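Local atomic coordinates of signal recognition 54 kDa protein (Pyrococcus furiosus, PDB entry 3DM5), a protein that belongs to the SRP54 family, combining a helical bundle, a P-loop nucleotide-binding domain that holds guanosine-5'-diphosphate in this model, and a helical signal-peptide-binding domain. Residues T138-P141 against H145-R148; P162-K165 against K169-K172. All blocks are in the same frame, centred on the assembly; numbering follows the deposited sequence.

Contact 1 of 2, residues T138-P141 against H145-R148. With GDP (guanosine-5'-diphosphate), chain J; SO4 (sulfate ion), chain E; SO4 (sulfate ion), chain L.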
ATOM      1  N   THR A 138      14.443  38.561  11.652  1.00 63.78           N
ATOM      2  CA  THR A 138      14.975  39.468  10.644  1.00 64.77           C
ATOM      3  C   THR A 138      15.392  38.692   9.395  1.00 60.88           C
ATOM      4  O   THR A 138      15.705  39.287   8.370  1.00 62.54           O
ATOM      5  CB  THR A 138      16.191  40.264  11.194  1.00 67.49           C
ATOM      6  OG1 THR A 138      17.192  39.356  11.666  1.00 63.81           O
ATOM      7  CG2 THR A 138      15.770  41.162  12.344  1.00 57.64           C
ATOM      8  N   TRP A 139      15.387  37.363   9.505  1.00 62.87           N
ATOM      9  CA  TRP A 139      15.803  36.444   8.432  1.00 74.31           C
ATOM     10  C   TRP A 139      14.726  36.223   7.344  1.00 76.66           C
ATOM     11  O   TRP A 139      15.042  35.933   6.191  1.00 76.89           O
ATOM     12  CB  TRP A 139      16.211  35.101   9.047  1.00 75.12           C
ATOM     13  CG  TRP A 139      17.249  34.344   8.280  1.00 82.79           C
ATOM     14  CD1 TRP A 139      18.598  34.581   8.260  1.00 79.65           C
ATOM     15  CD2 TRP A 139      17.029  33.197   7.447  1.00 86.29           C
ATOM     16  NE1 TRP A 139      19.226  33.658   7.452  1.00 80.91           N
ATOM     17  CE2 TRP A 139      18.286  32.802   6.940  1.00 86.58           C
ATOM     18  CE3 TRP A 139      15.889  32.469   7.079  1.00 78.88           C
ATOM     19  CZ2 TRP A 139      18.434  31.711   6.075  1.00 85.45           C
ATOM     20  CZ3 TRP A 139      16.038  31.386   6.223  1.00 82.03           C
ATOM     21  CH2 TRP A 139      17.303  31.018   5.728  1.00 83.57           C
ATOM     22  N   ARG A 140      13.460  36.335   7.730  1.00 76.71           N
ATOM     23  CA  ARG A 140      12.343  36.361   6.789  1.00 73.23           C
ATOM     24  C   ARG A 140      11.230  37.209   7.396  1.00 77.76           C
ATOM     25  O   ARG A 140      10.267  36.677   7.949  1.00 74.40           O
ATOM     26  CB  ARG A 140      11.843  34.951   6.452  1.00 76.88           C
ATOM     27  CG  ARG A 140      11.977  33.904   7.577  1.00 75.62           C
ATOM     28  CD  ARG A 140      10.958  32.769   7.393  1.00 76.19           C
ATOM     29  NE  ARG A 140       9.665  33.325   6.992  1.00 80.95           N
ATOM     30  CZ  ARG A 140       8.481  32.758   7.213  1.00 64.65           C
ATOM     31  NH1 ARG A 140       8.390  31.592   7.844  1.00 56.96           N
ATOM     32  NH2 ARG A 140       7.382  33.375   6.805  1.00 50.64           N
ATOM     33  N   PRO A 141      11.378  38.544   7.305  1.00 82.54           N
ATOM     34  CA  PRO A 141      10.497  39.581   7.871  1.00 74.73           C
ATOM     35  C   PRO A 141       9.008  39.474   7.489  1.00 82.90           C
ATOM     36  O   PRO A 141       8.180  40.134   8.138  1.00 73.87           O
ATOM     37  CB  PRO A 141      11.102  40.894   7.320  1.00 83.65           C
ATOM     38  CG  PRO A 141      11.989  40.456   6.168  1.00 85.03           C
ATOM     39  CD  PRO A 141      12.545  39.151   6.640  1.00 81.54           C
ATOM     40  N   HIS A 145       4.074  39.622   9.434  1.00 42.64           N
ATOM     41  CA  HIS A 145       2.729  39.574   8.861  1.00 50.41           C
ATOM     42  C   HIS A 145       2.036  38.229   8.987  1.00 44.68           C
ATOM     43  O   HIS A 145       0.846  38.188   9.264  1.00 37.86           O
ATOM     44  CB  HIS A 145       2.734  40.055   7.425  1.00 45.03           C
ATOM     45  CG  HIS A 145       2.823  41.546   7.307  1.00 54.02           C
ATOM     46  ND1 HIS A 145       1.862  42.383   7.840  1.00 52.58           N
ATOM     47  CD2 HIS A 145       3.766  42.334   6.754  1.00 48.03           C
ATOM     48  CE1 HIS A 145       2.214  43.636   7.601  1.00 58.99           C
ATOM     49  NE2 HIS A 145       3.358  43.640   6.945  1.00 49.29           N
ATOM     50  N   GLN A 146       2.782  37.140   8.800  1.00 38.46           N
ATOM     51  CA  GLN A 146       2.246  35.803   9.057  1.00 37.72           C
ATOM     52  C   GLN A 146       1.700  35.630  10.479  1.00 42.58           C
ATOM     53  O   GLN A 146       0.679  34.980  10.691  1.00 43.73           O
ATOM     54  CB  GLN A 146       3.297  34.747   8.771  1.00 38.00           C
ATOM     55  CG  GLN A 146       2.857  33.355   9.145  1.00 38.63           C
ATOM     56  CD  GLN A 146       3.877  32.315   8.736  1.00 44.96           C
ATOM     57  OE1 GLN A 146       4.865  32.631   8.078  1.00 52.81           O
ATOM     58  NE2 GLN A 146       3.643  31.067   9.122  1.00 46.63           N
ATOM     59  N   LEU A 147       2.389  36.216  11.452  1.00 42.89           N
ATOM     60  CA  LEU A 147       1.957  36.146  12.838  1.00 38.18           C
ATOM     61  C   LEU A 147       0.717  36.999  13.029  1.00 39.62           C
ATOM     62  O   LEU A 147      -0.196  36.595  13.734  1.00 38.48           O
ATOM     63  CB  LEU A 147       3.082  36.581  13.805  1.00 41.15           C
ATOM     64  CG  LEU A 147       4.285  35.645  14.028  1.00 39.63           C
ATOM     65  CD1 LEU A 147       5.405  36.381  14.726  1.00 39.57           C
ATOM     66  CD2 LEU A 147       3.926  34.357  14.793  1.00 35.45           C
ATOM     67  N   ARG A 148       0.692  38.178  12.410  1.00 39.51           N
ATOM     68  CA  ARG A 148      -0.502  39.034  12.429  1.00 49.13           C
ATOM     69  C   ARG A 148      -1.714  38.255  11.887  1.00 49.37           C
ATOM     70  O   ARG A 148      -2.789  38.232  12.504  1.00 49.56           O
ATOM     71  CB  ARG A 148      -0.303  40.299  11.580  1.00 50.98           C
ATOM     72  CG  ARG A 148       0.691  41.335  12.104  1.00 40.43           C
ATOM     73  CD  ARG A 148       0.255  41.851  13.443  1.00 44.61           C
ATOM     74  NE  ARG A 148      -1.008  42.578  13.400  1.00 52.78           N
ATOM     75  CZ  ARG A 148      -1.194  43.733  12.765  1.00 48.67           C
ATOM     76  NH1 ARG A 148      -0.210  44.294  12.084  1.00 50.18           N
ATOM     77  NH2 ARG A 148      -2.374  44.318  12.799  1.00 43.71           N
TER
HETATM   78  PB  GDP J 501       8.947  28.539   9.323  1.00 37.55           P
HETATM   79  O1B GDP J 501       9.289  27.140   9.705  1.00 37.31           O
HETATM   80  O2B GDP J 501       9.960  29.018   8.311  1.00 42.79           O
HETATM   81  O3B GDP J 501       8.944  29.414  10.552  1.00 43.28           O
HETATM   82  O3A GDP J 501       7.560  28.615   8.502  1.00 51.18           O
HETATM   83  PA  GDP J 501       6.125  28.042   8.939  1.00 42.99           P
HETATM   84  O1A GDP J 501       5.041  28.590   8.060  1.00 49.29           O
HETATM   85  O2A GDP J 501       5.809  28.317  10.382  1.00 45.54           O
HETATM   86  O5' GDP J 501       6.283  26.476   8.614  1.00 45.02           O
HETATM   87  C5' GDP J 501       6.462  26.125   7.247  1.00 39.78           C
HETATM   88  C4' GDP J 501       5.374  25.152   6.783  1.00 46.24           C
HETATM   89  O4' GDP J 501       5.162  24.042   7.686  1.00 50.38           O
HETATM   90  C3' GDP J 501       4.038  25.857   6.627  1.00 43.99           C
HETATM   91  O3' GDP J 501       3.510  25.393   5.381  1.00 40.52           O
HETATM   92  C2' GDP J 501       3.220  25.367   7.808  1.00 42.32           C
HETATM   93  O2' GDP J 501       1.849  25.241   7.507  1.00 46.26           O
HETATM   94  C1' GDP J 501       3.764  23.976   8.019  1.00 43.73           C
HETATM   95  N9  GDP J 501       3.604  23.466   9.390  1.00 45.92           N
HETATM   96  C8  GDP J 501       4.068  23.977  10.543  1.00 45.78           C
HETATM   97  N7  GDP J 501       3.739  23.169  11.588  1.00 43.70           N
HETATM   98  C5  GDP J 501       3.068  22.115  11.087  1.00 48.62           C
HETATM   99  C6  GDP J 501       2.422  20.879  11.604  1.00 44.96           C
HETATM  100  O6  GDP J 501       2.431  20.578  12.821  1.00 41.26           O
HETATM  101  N1  GDP J 501       1.821  20.077  10.716  1.00 48.09           N
HETATM  102  C2  GDP J 501       1.796  20.340   9.397  1.00 45.85           C
HETATM  103  N2  GDP J 501       1.173  19.473   8.571  1.00 45.68           N
HETATM  104  N3  GDP J 501       2.365  21.433   8.855  1.00 48.64           N
HETATM  105  C4  GDP J 501       2.991  22.328   9.639  1.00 49.39           C
HETATM  106  S   SO4 E 446       3.720  47.482   7.795  1.00123.29           S
HETATM  107  O1  SO4 E 446       3.795  48.680   6.956  1.00 92.17           O
HETATM  108  O2  SO4 E 446       2.339  46.995   7.766  1.00101.89           O
HETATM  109  O3  SO4 E 446       4.655  46.467   7.294  1.00 90.26           O
HETATM  110  O4  SO4 E 446       4.077  47.793   9.179  1.00109.31           O
HETATM  111  S   SO4 L 445      -2.804  46.910  10.046  1.00111.83           S
HETATM  112  O1  SO4 L 445      -2.374  47.385  11.366  1.00 73.43           O
HETATM  113  O2  SO4 L 445      -3.840  45.889  10.238  1.00 73.84           O
HETATM  114  O3  SO4 L 445      -3.345  47.998   9.231  1.00103.90           O
HETATM  115  O4  SO4 L 445      -1.643  46.388   9.326  1.00 85.01           O

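Contact 2 of 2, residues P162-K165 against K169-K172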
ATOM      1  N   PRO A 162       9.170  44.737  10.435  1.00 87.91           N
ATOM      2  CA  PRO A 162       9.798  44.207   9.220  1.00 98.94           C
ATOM      3  C   PRO A 162      10.913  45.126   8.686  1.00100.88           C
ATOM      4  O   PRO A 162      11.656  44.735   7.783  1.00 85.82           O
ATOM      5  CB  PRO A 162       8.625  44.117   8.234  1.00 90.04           C
ATOM      6  CG  PRO A 162       7.422  43.904   9.101  1.00 73.38           C
ATOM      7  CD  PRO A 162       7.695  44.672  10.376  1.00 79.14           C
ATOM      8  N   GLN A 163      11.030  46.323   9.261  1.00100.76           N
ATOM      9  CA  GLN A 163      12.056  47.283   8.865  1.00102.92           C
ATOM     10  C   GLN A 163      13.054  47.549   9.994  1.00 95.04           C
ATOM     11  O   GLN A 163      13.484  48.686  10.216  1.00 88.32           O
ATOM     12  CB  GLN A 163      11.414  48.594   8.398  1.00108.23           C
ATOM     13  N   GLU A 164      13.399  46.488  10.715  1.00 93.61           N
ATOM     14  CA  GLU A 164      14.495  46.530  11.676  1.00 94.31           C
ATOM     15  C   GLU A 164      15.466  45.398  11.367  1.00 89.90           C
ATOM     16  O   GLU A 164      15.046  44.290  11.015  1.00 88.47           O
ATOM     17  CB  GLU A 164      13.981  46.441  13.113  1.00 84.86           C
ATOM     18  CG  GLU A 164      15.071  46.343  14.170  1.00 81.64           C
ATOM     19  CD  GLU A 164      16.212  47.308  13.948  1.00 89.11           C
ATOM     20  OE1 GLU A 164      16.152  48.105  12.989  1.00 82.09           O
ATOM     21  OE2 GLU A 164      17.176  47.264  14.744  1.00 95.05           O
ATOM     22  N   LYS A 165      16.761  45.666  11.487  1.00 82.68           N
ATOM     23  CA  LYS A 165      17.741  44.720  10.970  1.00 80.87           C
ATOM     24  C   LYS A 165      18.701  44.187  12.031  1.00 75.75           C
ATOM     25  O   LYS A 165      19.496  43.293  11.766  1.00 66.68           O
ATOM     26  CB  LYS A 165      18.504  45.334   9.792  1.00 69.65           C
ATOM     27  N   LYS A 169      18.707  43.657  19.014  1.00 58.52           N
ATOM     28  CA  LYS A 169      18.023  44.897  19.313  1.00 56.06           C
ATOM     29  C   LYS A 169      16.525  44.654  19.277  1.00 63.35           C
ATOM     30  O   LYS A 169      15.803  45.017  20.213  1.00 61.25           O
ATOM     31  CB  LYS A 169      18.398  45.983  18.309  1.00 77.45           C
ATOM     32  CG  LYS A 169      19.361  47.037  18.830  1.00 90.85           C
ATOM     33  CD  LYS A 169      19.419  48.217  17.850  1.00115.47           C
ATOM     34  CE  LYS A 169      18.035  48.507  17.244  1.00103.24           C
ATOM     35  NZ  LYS A 169      18.019  49.661  16.289  1.00 87.32           N
ATOM     36  N   LEU A 170      16.068  44.027  18.193  1.00 64.34           N
ATOM     37  CA  LEU A 170      14.645  43.821  17.936  1.00 51.34           C
ATOM     38  C   LEU A 170      14.002  43.049  19.073  1.00 48.24           C
ATOM     39  O   LEU A 170      12.954  43.422  19.593  1.00 47.66           O
ATOM     40  CB  LEU A 170      14.459  43.035  16.647  1.00 52.07           C
ATOM     41  CG  LEU A 170      13.559  43.651  15.590  1.00 56.07           C
ATOM     42  CD1 LEU A 170      13.213  42.599  14.569  1.00 55.10           C
ATOM     43  CD2 LEU A 170      12.322  44.266  16.211  1.00 42.08           C
ATOM     44  N   ALA A 171      14.652  41.963  19.459  1.00 39.94           N
ATOM     45  CA  ALA A 171      14.128  41.106  20.508  1.00 48.46           C
ATOM     46  C   ALA A 171      14.024  41.826  21.853  1.00 47.15           C
ATOM     47  O   ALA A 171      13.091  41.587  22.619  1.00 50.01           O
ATOM     48  CB  ALA A 171      14.959  39.794  20.616  1.00 44.67           C
ATOM     49  N   LYS A 172      14.976  42.710  22.138  1.00 50.19           N
ATOM     50  CA  LYS A 172      14.930  43.487  23.379  1.00 52.79           C
ATOM     51  C   LYS A 172      13.882  44.606  23.343  1.00 46.81           C
ATOM     52  O   LYS A 172      13.112  44.761  24.289  1.00 45.62           O
ATOM     53  CB  LYS A 172      16.306  44.047  23.744  1.00 54.26           C
TER

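Contact 1 of 2, residues T138-P141 against H145-R148
R140 and Q146 meet through a single side-chain hydrogen bond, R140 NH2 donating to Q146 OE1 at 2.9 Å with an N-H...O angle of 152°. The donor lies almost in line with the C=O bond of the amide, and the oxygen sits near the guanidinium edge but somewhat tilted from its plane; the two flat groups are turned 38° against each other. Q146 reaches the loop because its CG is anti to the backbone N (chi1 174°) and its chain stays extended beyond CG, whereas the arginine chain bends at chi3.

Both residues belong to the GDP pocket of the GTPase domain, a member of the P-loop NTPases, and both also bond to the nucleotide. R140 NH1 makes a weak hydrogen bond to O2B of GDP at 3.1 Å, at the guanidinium edge, and Q146 NE2 gives a straighter one to O1A at 3.0 Å. T114 of helix 113-125, whose OG1 also binds GDP, touches both side chains.

A second set of polar contacts faces the sulfate ions, probably from the crystallisation liquor. H145 NE2 donates to O3 of the chain E sulfate at 3.1 Å, at the ring edge, while its ND1 is hydrogen-bonded to ND1 of H145 of the second subunit. R148 NH2 makes weak bonds to the chain L sulfate, and its NE pairs with D152.

With OE1 accepting from the arginine and NE2 donating to the alpha-phosphate, the two bonds probably fix the rotation of the Q146 amide, while the guanidinium probably helps offset the negative charge of the beta-phosphate.

Contact 2 of 2, residues P162-K165 against K169-K172
The CG of E164 stands anti to the backbone N (chi1 174°), laying its methylenes along L170, and a bend at chi2 (45°) then places the carboxylate beside K169. On the other side the lysine chain bends at chi3 (37°), bringing its ammonium end back to the glutamate; the two side chains cross at about a right angle.

Where they meet, E164 OE2 and K169 NZ form a salt bridge at 3.0 Å. It is made through OE2, since OE1 lies 4.1 Å from K169 NZ. The same oxygen also accepts a weak hydrogen bond from the backbone N of D166, which would help hold the carboxylate in its orientation just ahead of the helix. K169 NZ has a second acidic neighbour in E173, one turn further along, but that ion pair is long and weak. K169 is exposed and E164 partly so, which puts the ion pair at the surface; the lysine also touches a crystal neighbour, which may influence its conformation.

Beneath the charged ends the contact is aliphatic. The methylenes of E164 run past L170 in the opposite direction, with E164 CG lying against L170 CG and E164 CB 3.8 Å from that same branch carbon. The methyl L170 CD2 is 4.0 Å from E164 CG. L170 is buried, and also packs on S136 and T138 of the loop after strand 131-135, so the glutamate methylenes and that loop both pack on the same leucine.

The contact thus fastens the loop after strand 157-159, outermost in the sheet within this chain, to the first turn of helix 167-180, a strand-loop-helix connection of the P-loop NTPase alpha/beta fold, following a strand that runs parallel to its neighbour 131-135.

Along the chain, strand 131-135 leads into the loop 138-141, and contact 1 joins that loop to helix 142-151, into which it runs. The chain returns through strand 157-159, and contact 2 does the same for the loop 162-165 and helix 167-180. The two are in series, neither nested nor crossed, and their centres lie about 11 Å apart. They nevertheless touch: T138 CG2 packs 3.7 Å from L170 CD1 and against the backbone of E164, and P141 CB lies near P162 O. Two successive strand-loop-helix units of the nucleotide-binding domain are thereby joined, with contact 1 at the GDP phosphates and contact 2 beside the strand outermost in the sheet within this chain.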